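Local coordinates for VWFA domain-containing protein (Alicyclobacillus acidocaldarius subsp. acidocaldarius, PDB 3RAG), which is of unknown function but carries a von Willebrand factor type A domain with a bound sodium ion, consistent with a metal-dependent binding role, at residues 26-31 with 57-62. Sequence-based numbering, arbitrary orientation.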
loop_
_atom_site.group_PDB
_atom_site.type_symbol
_atom_site.label_atom_id
_atom_site.label_comp_id
_atom_site.label_asym_id
_atom_site.label_seq_id
_atom_site.Cartn_x
_atom_site.Cartn_y
_atom_site.Cartn_z
ATOM N N ASP A 26 6.697 -16.403 -6.196
ATOM C CA ASP A 26 7.197 -15.717 -4.991
ATOM C C ASP A 26 6.855 -14.230 -4.913
ATOM O O ASP A 26 7.264 -13.439 -5.756
ATOM C CB ASP A 26 8.712 -15.941 -4.931
ATOM C CG ASP A 26 9.375 -15.298 -3.723
ATOM O OD1 ASP A 26 8.689 -14.817 -2.795
ATOM O OD2 ASP A 26 10.618 -15.299 -3.711
ATOM N N PRO A 27 6.072 -13.830 -3.893
ATOM C CA PRO A 27 5.676 -12.417 -3.790
ATOM C C PRO A 27 6.847 -11.506 -3.423
ATOM O O PRO A 27 6.753 -10.292 -3.606
ATOM C CB PRO A 27 4.624 -12.419 -2.658
ATOM C CG PRO A 27 4.971 -13.654 -1.820
ATOM C CD PRO A 27 5.431 -14.682 -2.870
ATOM N N VAL A 28 7.928 -12.064 -2.872
ATOM C CA VAL A 28 9.077 -11.219 -2.579
ATOM C C VAL A 28 9.643 -10.645 -3.886
ATOM O O VAL A 28 9.974 -9.463 -3.981
ATOM C CB VAL A 28 10.136 -11.964 -1.755
ATOM C CG1 VAL A 28 11.363 -11.048 -1.498
ATOM C CG2 VAL A 28 9.504 -12.408 -0.438
ATOM N N GLU A 29 9.740 -11.490 -4.894
ATOM C CA GLU A 29 10.196 -11.051 -6.212
ATOM C C GLU A 29 9.215 -10.068 -6.856
ATOM O O GLU A 29 9.624 -9.113 -7.527
ATOM C CB GLU A 29 10.387 -12.278 -7.108
ATOM C CG GLU A 29 11.653 -12.268 -7.886
ATOM C CD GLU A 29 12.840 -11.988 -6.998
ATOM O OE1 GLU A 29 13.625 -11.074 -7.337
ATOM O OE2 GLU A 29 12.975 -12.673 -5.959
ATOM N N ALA A 30 7.918 -10.309 -6.667
ATOM C CA ALA A 30 6.897 -9.397 -7.184
ATOM C C ALA A 30 7.073 -8.010 -6.586
ATOM O O ALA A 30 6.969 -6.991 -7.284
ATOM C CB ALA A 30 5.474 -9.942 -6.894
ATOM N N ALA A 31 7.345 -7.957 -5.279
ATOM C CA ALA A 31 7.521 -6.671 -4.616
ATOM C C ALA A 31 8.796 -6.000 -5.114
ATOM O O ALA A 31 8.841 -4.780 -5.282
ATOM C CB ALA A 31 7.592 -6.850 -3.090
ATOM N N TYR A 57 4.729 -14.871 9.197
ATOM C CA TYR A 57 4.994 -13.547 8.648
ATOM C C TYR A 57 6.461 -13.268 8.300
ATOM O O TYR A 57 6.830 -12.124 8.130
ATOM C CB TYR A 57 4.431 -12.441 9.562
ATOM C CG TYR A 57 2.923 -12.541 9.637
ATOM C CD1 TYR A 57 2.164 -12.561 8.476
ATOM C CD2 TYR A 57 2.268 -12.666 10.864
ATOM C CE1 TYR A 57 0.771 -12.704 8.519
ATOM C CE2 TYR A 57 0.876 -12.797 10.923
ATOM C CZ TYR A 57 0.136 -12.800 9.741
ATOM O OH TYR A 57 -1.245 -12.925 9.772
ATOM N N GLN A 58 7.302 -14.297 8.196
ATOM C CA GLN A 58 8.643 -14.052 7.655
ATOM C C GLN A 58 8.461 -13.451 6.267
ATOM O O GLN A 58 9.041 -12.415 5.950
ATOM C CB GLN A 58 9.466 -15.346 7.529
ATOM C CG GLN A 58 9.842 -16.030 8.842
ATOM C CD GLN A 58 10.871 -15.240 9.661
ATOM O OE1 GLN A 58 11.414 -14.232 9.211
ATOM N NE2 GLN A 58 11.125 -15.700 10.871
ATOM N N GLU A 59 7.653 -14.112 5.433
ATOM C CA GLU A 59 7.471 -13.645 4.060
ATOM C C GLU A 59 6.981 -12.203 4.028
ATOM O O GLU A 59 7.463 -11.385 3.250
ATOM C CB GLU A 59 6.471 -14.533 3.311
ATOM C CG GLU A 59 6.360 -14.163 1.826
ATOM C CD GLU A 59 5.293 -14.976 1.150
ATOM O OE1 GLU A 59 5.632 -15.947 0.426
ATOM O OE2 GLU A 59 4.107 -14.669 1.388
ATOM N N ALA A 60 6.011 -11.876 4.872
ATOM C CA ALA A 60 5.523 -10.482 4.947
ATOM C C ALA A 60 6.669 -9.488 5.167
ATOM O O ALA A 60 6.727 -8.445 4.527
ATOM C CB ALA A 60 4.470 -10.324 6.056
ATOM N N HIS A 61 7.579 -9.825 6.078
ATOM C CA HIS A 61 8.732 -8.973 6.335
ATOM C C HIS A 61 9.626 -8.863 5.098
ATOM O O HIS A 61 10.110 -7.766 4.768
ATOM C CB HIS A 61 9.511 -9.444 7.578
ATOM C CG HIS A 61 9.008 -8.834 8.853
ATOM N ND1 HIS A 61 8.201 -9.506 9.746
ATOM C CD2 HIS A 61 9.134 -7.575 9.337
ATOM C CE1 HIS A 61 7.886 -8.700 10.747
ATOM N NE2 HIS A 61 8.436 -7.523 10.520
ATOM N N SER A 62 9.841 -9.994 4.422
ATOM C CA SER A 62 10.672 -9.993 3.217
ATOM C C SER A 62 10.017 -9.215 2.073
ATOM O O SER A 62 10.704 -8.568 1.281
ATOM C CB SER A 62 10.973 -11.420 2.772
ATOM O OG SER A 62 11.715 -12.058 3.792
HETATM O O HOH W 1 8.203 -16.133 -0.434
#
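With CG anti to the backbone N (chi1 -174°) and the chain still extended beyond it, Glu59 reaches across to Pro27, while Val28, its CG2 beside the backbone N, turns that methyl toward Ser62. The segments 27-31 and 58-62, at the N-terminal parts of helices 27-36 and 58-66, run nearly parallel, 16° apart in direction, with their axes 9.7 Å from each other at closest approach. Pro27 and Glu59 cross at about a right angle, and the carboxylate meets the CG and CD carbons of the proline, Pro27 CG lying 3.3 Å from Glu59 CD. Next to it, and about a turn past Glu59 on the second helix, Val28 CG2 packs on Ser62 CB at 3.7 Å. Ile63 of helix 58-66 also packs against Pro27 and Val28, and Pro27 touches Thr214 and Ile218 of helix 214-232 as well. The polar end of the contact is joined by a water, which donates both to Asp26 OD1 and to Glu59 OE1, each at 2.7 Å. Asp26 is also the N-cap of its helix; Val28 N gives its hydrogen to Asp26 OD1 at 2.9 Å, arriving 60° out of the carboxylate plane. Ser21 OG bonds to Glu59 OE1 as well, tying the helix pair to the loop after strand 10-17, the loop that also holds the sodium ligand Asp18. Were Glu59 an alanine, the bridging water and Ser21 would probably lose this acceptor, and Pro27 CG and CD the group packed on them. The geometry illustrates how two neighbouring helices of an alpha-beta-alpha fold can bring two carboxylates together beside a nonpolar contact: Asp26 OD1 and Glu59 OE1 stand 4.6 Å apart, and a water donating to both probably eases the repulsion expected between them.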